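PDB 5OI9: putative uncharacterized protein from Trichoplax adhaerens, which probably acts in centriole assembly as a STIL homologue, represented here by its N-terminal domain, with STIL itself binding CEP85 to promote PLK4 activation. Local coordinates for residues Cys47-Ala51 with Ile89-Asp93; Gln52-Tyr56 with Thr173-Asp177; Arg67-Leu73 with Ile119-Gln125. All coordinates share one frame. Residues are numbered along the deposited sequence.

All three contacts belong to the N-terminal STIL domain and build one helix-on-sheet layer. Helix 45-61 supplies its 47-51 part to contact 1 and its 52-56 part to contact 2, while contact 3 pairs strands 69-79 and 118-126 of the nine-strand mixed sheet beneath it. The sheet order here runs 85-97, 69-79, 118-126, 167-176, so contacts 1 and 2 reach the strands flanking contact 3. Contact centres lie about 12 Å (1 to 2), 11 Å (1 to 3) and 12 Å (2 to 3) apart. Along the chain, contact 3 falls between the two halves of contact 2, and the segments of contact 1 alternate with those of contacts 2 and 3, tying sequence-distant strands under one helix.

Contact 1 (Cys47-Ala51 with Ile89-Asp93); sequences CLRLA and IDRFD
Helix 47-51 runs nearly parallel to strand 89-93 in a helix-on-sheet packing: the axes cross at 17° and approach to 7.2 Å. The helix is regular, with Ala-51 N donating to Cys-47 O at 2.9 Å. The strand contains a classic beta bulge, in which Asp-90 (phi/psi -144/12) and Arg-91 (-137/132) both face Leu-74 of the adjacent strand 69-79. Both of these point their CA-CB bonds away from the helix, whereas that of Phe-92 points toward it, consistent with the bulge leaving Phe-92 as the inward-pointing residue. The nearest CA pair is Cys-47 with Phe-92, 5.2 Å apart, and 275 Å² is buried in all.

No hydrogen bond joins the segments; the contact is mainly apolar. Cys-47, chi1 p, turns toward the strand, its CB 3.7 Å from Asp-90 C and its SG 4.3 Å from Ile-89 CG2. Phe-92 (chi1 165°, t) sets one ring face against Leu-50 O and Ala-51 CA, with Ala-51 CB 3.5 Å from Phe-92 CD1 and Leu-50 CB 4.1 Å from Phe-92 CD2. On the strand, Arg-91 NE forms a salt bridge with Asp-90 OD1 at 3.5 Å, and Arg-91 NH2 makes a second, to Asp-117. Beneath the helix, Ala-51 also touches Leu-122 and Met-124, while Phe-92 meets Phe-71 edge-to-face. A CH-pi contact completes the fit: Ala-51 CA sits 3.7 Å from the Phe-92 ring centroid, 17° off the ring normal.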
ATOM      1  N   CYS A  47      -3.657  21.468   5.629  1.00 15.63           N
ATOM      2  CA  CYS A  47      -2.281  20.978   5.618  1.00 20.79           C
ATOM      3  C   CYS A  47      -1.502  21.556   4.444  1.00 15.73           C
ATOM      4  O   CYS A  47      -0.299  21.809   4.569  1.00 17.62           O
ATOM      5  CB  CYS A  47      -2.242  19.441   5.633  1.00 18.89           C
ATOM      6  SG  CYS A  47      -2.629  18.558   4.094  1.00 23.71           S
ATOM      7  N   LEU A  48      -2.168  21.812   3.315  1.00 15.91           N
ATOM      8  CA  LEU A  48      -1.522  22.549   2.231  1.00 19.63           C
ATOM      9  C   LEU A  48      -1.183  23.972   2.659  1.00 22.98           C
ATOM     10  O   LEU A  48      -0.124  24.500   2.297  1.00 18.80           O
ATOM     11  CB  LEU A  48      -2.419  22.568   0.992  1.00 22.08           C
ATOM     12  CG  LEU A  48      -2.602  21.250   0.238  1.00 20.90           C
ATOM     13  CD1 LEU A  48      -3.640  21.408  -0.862  1.00 17.00           C
ATOM     14  CD2 LEU A  48      -1.278  20.769  -0.337  1.00 17.42           C
ATOM     15  N   ARG A  49      -2.071  24.612   3.426  1.00 18.53           N
ATOM     16  CA  ARG A  49      -1.794  25.964   3.900  1.00 21.13           C
ATOM     17  C   ARG A  49      -0.605  25.980   4.855  1.00 18.60           C
ATOM     18  O   ARG A  49       0.243  26.877   4.787  1.00 21.75           O
ATOM     19  CB  ARG A  49      -3.034  26.554   4.572  1.00 20.97           C
ATOM     20  CG  ARG A  49      -2.851  27.990   5.052  1.00 30.21           C
ATOM     21  CD  ARG A  49      -4.092  28.515   5.761  1.00 21.32           C
ATOM     22  NE  ARG A  49      -5.223  28.674   4.852  1.00 26.12           N
ATOM     23  CZ  ARG A  49      -5.465  29.775   4.145  1.00 30.75           C
ATOM     24  NH1 ARG A  49      -4.653  30.818   4.241  1.00 33.10           N
ATOM     25  NH2 ARG A  49      -6.519  29.831   3.342  1.00 27.46           N
ATOM     26  N   LEU A  50      -0.521  24.988   5.749  1.00 20.93           N
ATOM     27  CA  LEU A  50       0.638  24.881   6.630  1.00 19.63           C
ATOM     28  C   LEU A  50       1.910  24.602   5.839  1.00 24.64           C
ATOM     29  O   LEU A  50       2.970  25.162   6.141  1.00 26.87           O
ATOM     30  CB  LEU A  50       0.410  23.788   7.673  1.00 24.32           C
ATOM     31  CG  LEU A  50      -0.707  24.000   8.694  1.00 34.20           C
ATOM     32  CD1 LEU A  50      -0.893  22.746   9.531  1.00 34.43           C
ATOM     33  CD2 LEU A  50      -0.405  25.195   9.582  1.00 38.45           C
ATOM     34  N   ALA A  51       1.824  23.736   4.826  1.00 20.75           N
ATOM     35  CA  ALA A  51       2.989  23.446   3.996  1.00 20.50           C
ATOM     36  C   ALA A  51       3.474  24.698   3.278  1.00 20.61           C
ATOM     37  O   ALA A  51       4.675  24.995   3.261  1.00 18.29           O
ATOM     38  CB  ALA A  51       2.657  22.343   2.990  1.00 19.76           C
ATOM     39  N   ILE A  89      -5.049  12.615   3.247  1.00 20.80           N
ATOM     40  CA  ILE A  89      -3.872  13.395   3.615  1.00 20.47           C
ATOM     41  C   ILE A  89      -4.334  14.639   4.361  1.00 18.91           C
ATOM     42  O   ILE A  89      -5.050  15.478   3.800  1.00 17.74           O
ATOM     43  CB  ILE A  89      -3.042  13.773   2.377  1.00 14.84           C
ATOM     44  CG1 ILE A  89      -2.646  12.519   1.596  1.00 17.25           C
ATOM     45  CG2 ILE A  89      -1.814  14.573   2.779  1.00 15.60           C
ATOM     46  CD1 ILE A  89      -1.809  12.804   0.364  1.00 12.72           C
ATOM     47  N   ASP A  90      -3.914  14.774   5.626  1.00 19.77           N
ATOM     48  CA  ASP A  90      -4.385  15.883   6.449  1.00 24.63           C
ATOM     49  C   ASP A  90      -3.332  16.431   7.409  1.00 19.12           C
ATOM     50  O   ASP A  90      -3.683  17.210   8.303  1.00 22.61           O
ATOM     51  CB  ASP A  90      -5.625  15.461   7.249  1.00 23.13           C
ATOM     52  CG  ASP A  90      -5.323  14.376   8.268  1.00 26.26           C
ATOM     53  OD1 ASP A  90      -4.348  13.620   8.066  1.00 30.04           O
ATOM     54  OD2 ASP A  90      -6.059  14.278   9.271  1.00 33.65           O
ATOM     55  N   ARG A  91      -2.061  16.064   7.259  1.00 22.45           N
ATOM     56  CA  ARG A  91      -1.029  16.512   8.182  1.00 21.27           C
ATOM     57  C   ARG A  91       0.220  16.915   7.416  1.00 22.73           C
ATOM     58  O   ARG A  91       0.682  16.178   6.541  1.00 22.18           O
ATOM     59  CB  ARG A  91      -0.685  15.421   9.201  1.00 26.93           C
ATOM     60  CG  ARG A  91      -1.692  15.275  10.324  1.00 26.34           C
ATOM     61  CD  ARG A  91      -1.440  13.995  11.087  1.00 28.19           C
ATOM     62  NE  ARG A  91      -1.739  12.827  10.265  1.00 27.04           N
ATOM     63  CZ  ARG A  91      -1.115  11.660  10.370  1.00 30.40           C
ATOM     64  NH1 ARG A  91      -0.141  11.504  11.258  1.00 34.22           N
ATOM     65  NH2 ARG A  91      -1.456  10.651   9.578  1.00 27.73           N
ATOM     66  N   PHE A  92       0.756  18.084   7.753  1.00 23.91           N
ATOM     67  CA  PHE A  92       2.031  18.548   7.231  1.00 20.25           C
ATOM     68  C   PHE A  92       3.121  18.305   8.265  1.00 21.79           C
ATOM     69  O   PHE A  92       2.899  18.470   9.468  1.00 23.68           O
ATOM     70  CB  PHE A  92       1.971  20.034   6.873  1.00 22.15           C
ATOM     71  CG  PHE A  92       3.320  20.662   6.666  1.00 17.76           C
ATOM     72  CD1 PHE A  92       4.051  20.402   5.520  1.00 21.10           C
ATOM     73  CD2 PHE A  92       3.857  21.510   7.621  1.00 24.33           C
ATOM     74  CE1 PHE A  92       5.291  20.976   5.328  1.00 28.03           C
ATOM     75  CE2 PHE A  92       5.098  22.088   7.435  1.00 25.74           C
ATOM     76  CZ  PHE A  92       5.817  21.822   6.287  1.00 27.80           C
ATOM     77  N   ASP A  93       4.296  17.914   7.791  1.00 23.56           N
ATOM     78  CA  ASP A  93       5.417  17.603   8.670  1.00 18.42           C
ATOM     79  C   ASP A  93       6.714  18.050   8.009  1.00 24.24           C
ATOM     80  O   ASP A  93       7.108  17.494   6.975  1.00 24.57           O
ATOM     81  CB  ASP A  93       5.449  16.105   8.981  1.00 29.55           C
ATOM     82  CG  ASP A  93       6.539  15.731   9.969  1.00 32.80           C
ATOM     83  OD1 ASP A  93       7.129  16.640  10.593  1.00 31.53           O
ATOM     84  OD2 ASP A  93       6.806  14.521  10.120  1.00 36.97           O
TER

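Contact 2 (Gln52-Tyr56 with Thr173-Asp177); sequences QRSAY and TYYVD
Here helix 52-56 crosses strand 173-176 steeply, a helix packed across the mixed sheet of the STIL N-terminal domain. The signed crossing angle is -73° and the axes stay 10.2 Å apart, a gap filled by side chains. The CA atoms of Gln-52 and Tyr-174 are 7.2 Å apart, those of Tyr-56 and Val-176 8.6 Å. The helix keeps its i to i+4 bond, Tyr-56 N to Gln-52 O at 2.8 Å.

Along the strand, side chains alternate. Tyr-174 (chi1 69°, p; chi2 -79°) drives the end of its ring toward the helix, its OH 3.8 Å from Tyr-56 CA: the edge of that ring receives Tyr-56 CD1, 3.8 Å from Tyr-174 CE2, while Ala-55 CB lies 4.1 Å from Tyr-174 CZ. Met-124 and Leu-126 of the neighbouring strand 118-126 also touch Tyr-174. Tyr-175 faces away. Val-176, chi1 t, turns back to the helix and sits over one face of the Tyr-56 ring, with its CG2 4.2 Å from the ring centroid and 8° off the normal, a CH-pi contact.

Gln-52 reaches in between the two inward-facing strand residues. Its CA-CB bond runs sideways, but chi1 t and chi2 m bring the amide close without any hydrogen bond across the segments: Gln-52 NE2 lies 3.3 Å from Tyr-174 CD2 and 3.2 Å from Val-176 CG2.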
ATOM      1  N   GLN A  52       2.549  25.446   2.674  1.00 17.98           N
ATOM      2  CA  GLN A  52       2.937  26.664   1.973  1.00 19.33           C
ATOM      3  C   GLN A  52       3.443  27.720   2.948  1.00 22.80           C
ATOM      4  O   GLN A  52       4.400  28.443   2.646  1.00 25.67           O
ATOM      5  CB  GLN A  52       1.759  27.197   1.155  1.00 20.18           C
ATOM      6  CG  GLN A  52       2.105  28.339   0.211  1.00 23.06           C
ATOM      7  CD  GLN A  52       2.210  29.678   0.916  1.00 24.47           C
ATOM      8  OE1 GLN A  52       1.481  29.950   1.869  1.00 22.43           O
ATOM      9  NE2 GLN A  52       3.132  30.515   0.461  1.00 27.67           N
ATOM     10  N   ARG A  53       2.811  27.824   4.119  1.00 20.68           N
ATOM     11  CA  ARG A  53       3.253  28.789   5.122  1.00 29.04           C
ATOM     12  C   ARG A  53       4.688  28.513   5.548  1.00 29.95           C
ATOM     13  O   ARG A  53       5.528  29.421   5.570  1.00 25.18           O
ATOM     14  CB  ARG A  53       2.312  28.754   6.328  1.00 29.90           C
ATOM     15  CG  ARG A  53       2.677  29.723   7.440  1.00 37.75           C
ATOM     16  CD  ARG A  53       1.697  29.632   8.603  1.00 44.74           C
ATOM     17  NE  ARG A  53       1.696  28.309   9.222  1.00 64.74           N
ATOM     18  CZ  ARG A  53       2.502  27.949  10.219  1.00 72.83           C
ATOM     19  NH1 ARG A  53       3.378  28.814  10.712  1.00 69.43           N
ATOM     20  NH2 ARG A  53       2.433  26.723  10.719  1.00 90.92           N
ATOM     21  N   SER A  54       4.991  27.255   5.881  1.00 24.70           N
ATOM     22  CA  SER A  54       6.348  26.898   6.279  1.00 23.23           C
ATOM     23  C   SER A  54       7.333  27.123   5.141  1.00 23.66           C
ATOM     24  O   SER A  54       8.452  27.602   5.361  1.00 33.81           O
ATOM     25  CB  SER A  54       6.387  25.444   6.744  1.00 19.89           C
ATOM     26  OG  SER A  54       5.401  25.206   7.733  1.00 35.81           O
ATOM     27  N   ALA A  55       6.931  26.792   3.914  1.00 20.84           N
ATOM     28  CA  ALA A  55       7.822  26.951   2.770  1.00 31.69           C
ATOM     29  C   ALA A  55       8.124  28.419   2.501  1.00 37.54           C
ATOM     30  O   ALA A  55       9.265  28.776   2.182  1.00 37.49           O
ATOM     31  CB  ALA A  55       7.208  26.298   1.532  1.00 22.82           C
ATOM     32  N   TYR A  56       7.117  29.285   2.631  1.00 32.82           N
ATOM     33  CA  TYR A  56       7.294  30.684   2.255  1.00 38.17           C
ATOM     34  C   TYR A  56       8.180  31.423   3.251  1.00 37.80           C
ATOM     35  O   TYR A  56       8.958  32.302   2.862  1.00 46.65           O
ATOM     36  CB  TYR A  56       5.935  31.371   2.131  1.00 32.38           C
ATOM     37  CG  TYR A  56       6.012  32.733   1.486  1.00 41.21           C
ATOM     38  CD1 TYR A  56       6.540  32.885   0.212  1.00 43.16           C
ATOM     39  CD2 TYR A  56       5.556  33.867   2.146  1.00 39.93           C
ATOM     40  CE1 TYR A  56       6.617  34.126  -0.389  1.00 42.11           C
ATOM     41  CE2 TYR A  56       5.627  35.115   1.552  1.00 43.96           C
ATOM     42  CZ  TYR A  56       6.158  35.238   0.285  1.00 41.95           C
ATOM     43  OH  TYR A  56       6.234  36.474  -0.315  1.00 52.82           O
ATOM     44  N   THR A 173       3.751  23.596  -6.656  1.00 21.11           N
ATOM     45  CA  THR A 173       4.285  24.891  -7.061  1.00 20.12           C
ATOM     46  C   THR A 173       3.326  25.966  -6.569  1.00 19.25           C
ATOM     47  O   THR A 173       2.128  25.916  -6.870  1.00 24.72           O
ATOM     48  CB  THR A 173       4.464  24.962  -8.575  1.00 19.38           C
ATOM     49  OG1 THR A 173       5.319  23.894  -9.001  1.00 27.26           O
ATOM     50  CG2 THR A 173       5.095  26.281  -8.969  1.00 28.34           C
ATOM     51  N   TYR A 174       3.841  26.917  -5.794  1.00 20.32           N
ATOM     52  CA  TYR A 174       3.000  27.922  -5.164  1.00 22.31           C
ATOM     53  C   TYR A 174       3.451  29.326  -5.546  1.00 28.98           C
ATOM     54  O   TYR A 174       4.579  29.546  -5.998  1.00 25.44           O
ATOM     55  CB  TYR A 174       2.992  27.778  -3.635  1.00 21.11           C
ATOM     56  CG  TYR A 174       4.301  28.124  -2.957  1.00 26.33           C
ATOM     57  CD1 TYR A 174       5.355  27.223  -2.943  1.00 24.95           C
ATOM     58  CD2 TYR A 174       4.476  29.346  -2.316  1.00 26.99           C
ATOM     59  CE1 TYR A 174       6.548  27.528  -2.322  1.00 29.49           C
ATOM     60  CE2 TYR A 174       5.668  29.660  -1.691  1.00 27.87           C
ATOM     61  CZ  TYR A 174       6.701  28.747  -1.697  1.00 33.20           C
ATOM     62  OH  TYR A 174       7.890  29.053  -1.077  1.00 44.79           O
ATOM     63  N   TYR A 175       2.540  30.276  -5.354  1.00 24.99           N
ATOM     64  CA  TYR A 175       2.812  31.681  -5.608  1.00 26.38           C
ATOM     65  C   TYR A 175       1.985  32.516  -4.643  1.00 25.96           C
ATOM     66  O   TYR A 175       0.832  32.184  -4.355  1.00 27.59           O
ATOM     67  CB  TYR A 175       2.489  32.064  -7.056  1.00 26.78           C
ATOM     68  CG  TYR A 175       2.983  33.438  -7.449  1.00 31.27           C
ATOM     69  CD1 TYR A 175       4.310  33.642  -7.808  1.00 34.96           C
ATOM     70  CD2 TYR A 175       2.125  34.530  -7.466  1.00 29.74           C
ATOM     71  CE1 TYR A 175       4.771  34.894  -8.170  1.00 36.06           C
ATOM     72  CE2 TYR A 175       2.577  35.789  -7.828  1.00 37.17           C
ATOM     73  CZ  TYR A 175       3.901  35.962  -8.177  1.00 42.40           C
ATOM     74  OH  TYR A 175       4.358  37.210  -8.538  1.00 53.33           O
ATOM     75  N   VAL A 176       2.585  33.591  -4.138  1.00 25.78           N
ATOM     76  CA  VAL A 176       1.918  34.523  -3.239  1.00 28.70           C
ATOM     77  C   VAL A 176       1.925  35.897  -3.890  1.00 30.14           C
ATOM     78  O   VAL A 176       2.981  36.388  -4.305  1.00 33.50           O
ATOM     79  CB  VAL A 176       2.597  34.576  -1.857  1.00 30.08           C
ATOM     80  CG1 VAL A 176       1.922  35.617  -0.975  1.00 34.06           C
ATOM     81  CG2 VAL A 176       2.559  33.221  -1.195  1.00 36.29           C
ATOM     82  N   ASP A 177       0.745  36.506  -3.994  1.00 33.71           N
ATOM     83  CA  ASP A 177       0.636  37.911  -4.362  1.00 36.98           C
ATOM     84  C   ASP A 177      -0.198  38.630  -3.311  1.00 39.74           C
ATOM     85  O   ASP A 177      -0.480  38.064  -2.252  1.00 32.62           O
ATOM     86  CB  ASP A 177       0.028  38.075  -5.759  1.00 35.34           C
ATOM     87  CG  ASP A 177      -1.230  37.254  -5.951  1.00 35.59           C
ATOM     88  OD1 ASP A 177      -2.195  37.446  -5.183  1.00 34.92           O
ATOM     89  OD2 ASP A 177      -1.254  36.420  -6.881  1.00 41.58           O
TER

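Contact 3 (Arg67-Leu73 with Ile119-Gln125); sequences RIQKFFL and IIPLSMQ
Residues 69-73 pair with 120-124 as an antiparallel ladder within the mixed sheet, twisted so that the strand directions meet at 147° with the axes 4.3 Å apart at closest. Residues 69-73 and 119-125 are extended; Arg-67, at -58/-36, is not. The register pairs Gln-69 with Met-124, Lys-70 with Ser-123, Phe-71 with Leu-122, Phe-72 with Pro-121 and Leu-73 with Ile-120.

Six backbone hydrogen bonds define it, two at each hydrogen-bonded pair. Gln-69 N reaches Met-124 O at 2.8 Å and Met-124 N reaches Gln-69 O at 3.1 Å; Phe-71 N to Leu-122 O is 2.7 Å and Leu-122 N to Phe-71 O 2.8 Å; Leu-73 N to Ile-120 O is 2.9 Å and Ile-120 N to Leu-73 O 3.0 Å. Lys-70 and Phe-72 occupy the intervening non-hydrogen-bonded positions. Pro-121, which has no NH to give, fits one of these without breaking the ladder.

Apolar contacts gather on the face carrying Gln-69, Phe-71, Leu-73, Ile-120, Leu-122 and Met-124. Leu-73 CG lies 3.9 Å from Leu-122 CD2, and Leu-73 CB 4.2 Å from Ile-120 CB. Helix 45-61 packs here, with Ala-51 on Leu-122 and Ala-55 on Phe-71. Selenomethionine Met-124 makes a Met-aromatic contact, its SE at the edge of the Phe-71 ring, 5.1 Å from the centroid.

Phe-72, on the face with Lys-70, Pro-121 and Ser-123, brings CD1 to 3.7 Å from Ile-119 CG2, and its ring stacks with His-108. Lys-70 (chi1 m, chi2 m) curls so that NZ makes a hydrogen bond to Ser-123 OG at 3.0 Å.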
ATOM      1  N   ARG A  67      16.080  25.869  -3.542  1.00 54.25           N
ATOM      2  CA  ARG A  67      14.994  26.368  -4.379  1.00 59.94           C
ATOM      3  C   ARG A  67      13.765  25.473  -4.270  1.00 56.58           C
ATOM      4  O   ARG A  67      12.627  25.958  -4.283  1.00 53.62           O
ATOM      5  CB  ARG A  67      15.460  26.483  -5.828  1.00 61.89           C
ATOM      6  CG  ARG A  67      14.513  27.260  -6.727  1.00 68.60           C
ATOM      7  CD  ARG A  67      15.088  27.392  -8.126  1.00 73.00           C
ATOM      8  NE  ARG A  67      15.596  26.114  -8.615  1.00 81.00           N
ATOM      9  CZ  ARG A  67      14.836  25.169  -9.160  1.00 77.61           C
ATOM     10  NH1 ARG A  67      13.530  25.357  -9.287  1.00 65.40           N
ATOM     11  NH2 ARG A  67      15.384  24.035  -9.576  1.00 78.50           N
ATOM     12  N   ILE A  68      13.976  24.168  -4.141  1.00 50.90           N
ATOM     13  CA  ILE A  68      12.902  23.206  -3.927  1.00 44.07           C
ATOM     14  C   ILE A  68      13.004  22.714  -2.490  1.00 35.24           C
ATOM     15  O   ILE A  68      13.971  22.037  -2.122  1.00 37.75           O
ATOM     16  CB  ILE A  68      12.980  22.040  -4.919  1.00 38.23           C
ATOM     17  CG1 ILE A  68      12.864  22.564  -6.351  1.00 44.90           C
ATOM     18  CG2 ILE A  68      11.901  21.012  -4.618  1.00 40.20           C
ATOM     19  CD1 ILE A  68      12.911  21.484  -7.397  1.00 42.23           C
ATOM     20  N   GLN A  69      12.013  23.054  -1.674  1.00 32.97           N
ATOM     21  CA  GLN A  69      11.958  22.565  -0.308  1.00 37.10           C
ATOM     22  C   GLN A  69      11.458  21.126  -0.273  1.00 26.19           C
ATOM     23  O   GLN A  69      10.635  20.708  -1.092  1.00 26.94           O
ATOM     24  CB  GLN A  69      11.059  23.453   0.554  1.00 34.51           C
ATOM     25  CG  GLN A  69      11.623  24.837   0.824  1.00 39.51           C
ATOM     26  CD  GLN A  69      11.007  25.907  -0.060  1.00 54.11           C
ATOM     27  OE1 GLN A  69      10.436  25.611  -1.108  1.00 54.90           O
ATOM     28  NE2 GLN A  69      11.106  27.158   0.371  1.00 55.47           N
ATOM     29  N   LYS A  70      11.962  20.367   0.697  1.00 26.68           N
ATOM     30  CA  LYS A  70      11.617  18.959   0.868  1.00 19.43           C
ATOM     31  C   LYS A  70      10.898  18.795   2.200  1.00 23.66           C
ATOM     32  O   LYS A  70      11.506  18.966   3.263  1.00 30.98           O
ATOM     33  CB  LYS A  70      12.866  18.080   0.820  1.00 27.01           C
ATOM     34  CG  LYS A  70      13.642  18.159  -0.478  1.00 28.13           C
ATOM     35  CD  LYS A  70      12.880  17.523  -1.626  1.00 26.61           C
ATOM     36  CE  LYS A  70      13.762  17.383  -2.856  1.00 36.24           C
ATOM     37  NZ  LYS A  70      13.064  16.649  -3.947  1.00 45.83           N
ATOM     38  N   PHE A  71       9.611  18.455   2.145  1.00 19.13           N
ATOM     39  CA  PHE A  71       8.839  18.198   3.355  1.00 21.65           C
ATOM     40  C   PHE A  71       8.150  16.843   3.276  1.00 21.03           C
ATOM     41  O   PHE A  71       8.404  16.059   2.357  1.00 21.24           O
ATOM     42  CB  PHE A  71       7.784  19.286   3.584  1.00 22.42           C
ATOM     43  CG  PHE A  71       8.342  20.675   3.674  1.00 27.16           C
ATOM     44  CD1 PHE A  71       9.189  21.035   4.709  1.00 24.14           C
ATOM     45  CD2 PHE A  71       7.993  21.634   2.735  1.00 28.56           C
ATOM     46  CE1 PHE A  71       9.694  22.319   4.797  1.00 29.64           C
ATOM     47  CE2 PHE A  71       8.492  22.921   2.819  1.00 33.37           C
ATOM     48  CZ  PHE A  71       9.344  23.264   3.850  1.00 35.97           C
ATOM     49  N   PHE A  72       7.263  16.569   4.230  1.00 19.21           N
ATOM     50  CA  PHE A  72       6.417  15.387   4.199  1.00 18.87           C
ATOM     51  C   PHE A  72       4.971  15.790   4.437  1.00 19.47           C
ATOM     52  O   PHE A  72       4.689  16.696   5.227  1.00 17.91           O
ATOM     53  CB  PHE A  72       6.837  14.348   5.258  1.00 16.80           C
ATOM     54  CG  PHE A  72       8.199  13.760   5.031  1.00 20.09           C
ATOM     55  CD1 PHE A  72       8.389  12.763   4.089  1.00 19.55           C
ATOM     56  CD2 PHE A  72       9.289  14.197   5.767  1.00 24.35           C
ATOM     57  CE1 PHE A  72       9.642  12.217   3.877  1.00 24.96           C
ATOM     58  CE2 PHE A  72      10.545  13.655   5.560  1.00 28.29           C
ATOM     59  CZ  PHE A  72      10.722  12.663   4.614  1.00 23.02           C
ATOM     60  N   LEU A  73       4.064  15.125   3.735  1.00 16.42           N
ATOM     61  CA  LEU A  73       2.665  15.073   4.123  1.00 14.35           C
ATOM     62  C   LEU A  73       2.395  13.706   4.739  1.00 19.23           C
ATOM     63  O   LEU A  73       3.010  12.706   4.363  1.00 18.93           O
ATOM     64  CB  LEU A  73       1.742  15.317   2.927  1.00 12.93           C
ATOM     65  CG  LEU A  73       1.793  16.718   2.306  1.00 20.17           C
ATOM     66  CD1 LEU A  73       0.802  16.844   1.162  1.00 19.46           C
ATOM     67  CD2 LEU A  73       1.532  17.787   3.359  1.00 11.98           C
ATOM     68  N   ILE A 119       3.425   7.895   4.285  1.00 21.99           N
ATOM     69  CA  ILE A 119       4.465   8.910   4.172  1.00 16.99           C
ATOM     70  C   ILE A 119       4.499   9.399   2.731  1.00 20.18           C
ATOM     71  O   ILE A 119       4.788   8.627   1.810  1.00 17.36           O
ATOM     72  CB  ILE A 119       5.835   8.363   4.602  1.00 22.44           C
ATOM     73  CG1 ILE A 119       5.744   7.700   5.979  1.00 22.21           C
ATOM     74  CG2 ILE A 119       6.871   9.478   4.608  1.00 14.88           C
ATOM     75  CD1 ILE A 119       5.426   8.659   7.104  1.00 37.05           C
ATOM     76  N   ILE A 120       4.202  10.680   2.533  1.00 15.15           N
ATOM     77  CA  ILE A 120       4.205  11.270   1.196  1.00 11.76           C
ATOM     78  C   ILE A 120       5.287  12.341   1.125  1.00 16.58           C
ATOM     79  O   ILE A 120       5.123  13.425   1.702  1.00 14.97           O
ATOM     80  CB  ILE A 120       2.832  11.860   0.833  1.00 15.56           C
ATOM     81  CG1 ILE A 120       1.726  10.818   1.021  1.00 18.24           C
ATOM     82  CG2 ILE A 120       2.841  12.372  -0.601  1.00 18.21           C
ATOM     83  CD1 ILE A 120       0.939  10.983   2.307  1.00 19.65           C
ATOM     84  N   PRO A 121       6.401  12.083   0.441  1.00 16.75           N
ATOM     85  CA  PRO A 121       7.395  13.143   0.230  1.00 17.63           C
ATOM     86  C   PRO A 121       6.773  14.313  -0.517  1.00 19.34           C
ATOM     87  O   PRO A 121       6.085  14.133  -1.524  1.00 15.27           O
ATOM     88  CB  PRO A 121       8.483  12.449  -0.600  1.00 17.12           C
ATOM     89  CG  PRO A 121       8.294  10.986  -0.336  1.00 19.11           C
ATOM     90  CD  PRO A 121       6.821  10.801  -0.150  1.00 22.43           C
ATOM     91  N   LEU A 122       7.008  15.516  -0.004  1.00 14.21           N
ATOM     92  CA  LEU A 122       6.434  16.737  -0.554  1.00 18.30           C
ATOM     93  C   LEU A 122       7.556  17.654  -1.012  1.00 18.60           C
ATOM     94  O   LEU A 122       8.379  18.088  -0.199  1.00 19.32           O
ATOM     95  CB  LEU A 122       5.553  17.447   0.475  1.00 19.61           C
ATOM     96  CG  LEU A 122       5.033  18.821   0.048  1.00 18.41           C
ATOM     97  CD1 LEU A 122       4.131  18.693  -1.167  1.00 17.14           C
ATOM     98  CD2 LEU A 122       4.305  19.508   1.194  1.00 20.83           C
ATOM     99  N   SER A 123       7.591  17.939  -2.309  1.00 19.78           N
ATOM    100  CA  SER A 123       8.519  18.900  -2.885  1.00 23.54           C
ATOM    101  C   SER A 123       7.743  20.141  -3.290  1.00 29.06           C
ATOM    102  O   SER A 123       6.756  20.047  -4.029  1.00 23.93           O
ATOM    103  CB  SER A 123       9.244  18.314  -4.099  1.00 23.71           C
ATOM    104  OG  SER A 123      10.174  17.318  -3.710  1.00 28.41           O
HETATM  105  N   MSE A 124       8.173  21.298  -2.803  1.00 29.18           N
HETATM  106  CA  MSE A 124       7.533  22.524  -3.246  1.00 31.53           C
HETATM  107  C   MSE A 124       8.510  23.653  -3.526  1.00 31.44           C
HETATM  108  O   MSE A 124       9.565  23.754  -2.907  1.00 29.41           O
HETATM  109  CB  MSE A 124       6.474  22.975  -2.238  1.00 34.02           C
HETATM  110  CG  MSE A 124       6.893  23.051  -0.795  1.00 27.23           C
HETATM  111 SE   MSE A 124       5.268  23.183   0.279  0.78 36.25          SE
HETATM  112  CE  MSE A 124       4.293  24.477  -0.801  1.00 17.44           C
ATOM    113  N   GLN A 125       8.141  24.488  -4.494  1.00 28.31           N
ATOM    114  CA  GLN A 125       8.978  25.587  -4.943  1.00 29.02           C
ATOM    115  C   GLN A 125       8.098  26.776  -5.294  1.00 32.45           C
ATOM    116  O   GLN A 125       6.978  26.620  -5.788  1.00 26.37           O
ATOM    117  CB  GLN A 125       9.826  25.194  -6.159  1.00 31.45           C
ATOM    118  CG  GLN A 125       9.015  24.668  -7.338  1.00 32.69           C
ATOM    119  CD  GLN A 125       9.854  24.476  -8.590  1.00 53.69           C
ATOM    120  OE1 GLN A 125      10.795  25.228  -8.840  1.00 45.32           O
ATOM    121  NE2 GLN A 125       9.517  23.460  -9.379  1.00 57.14           N
TER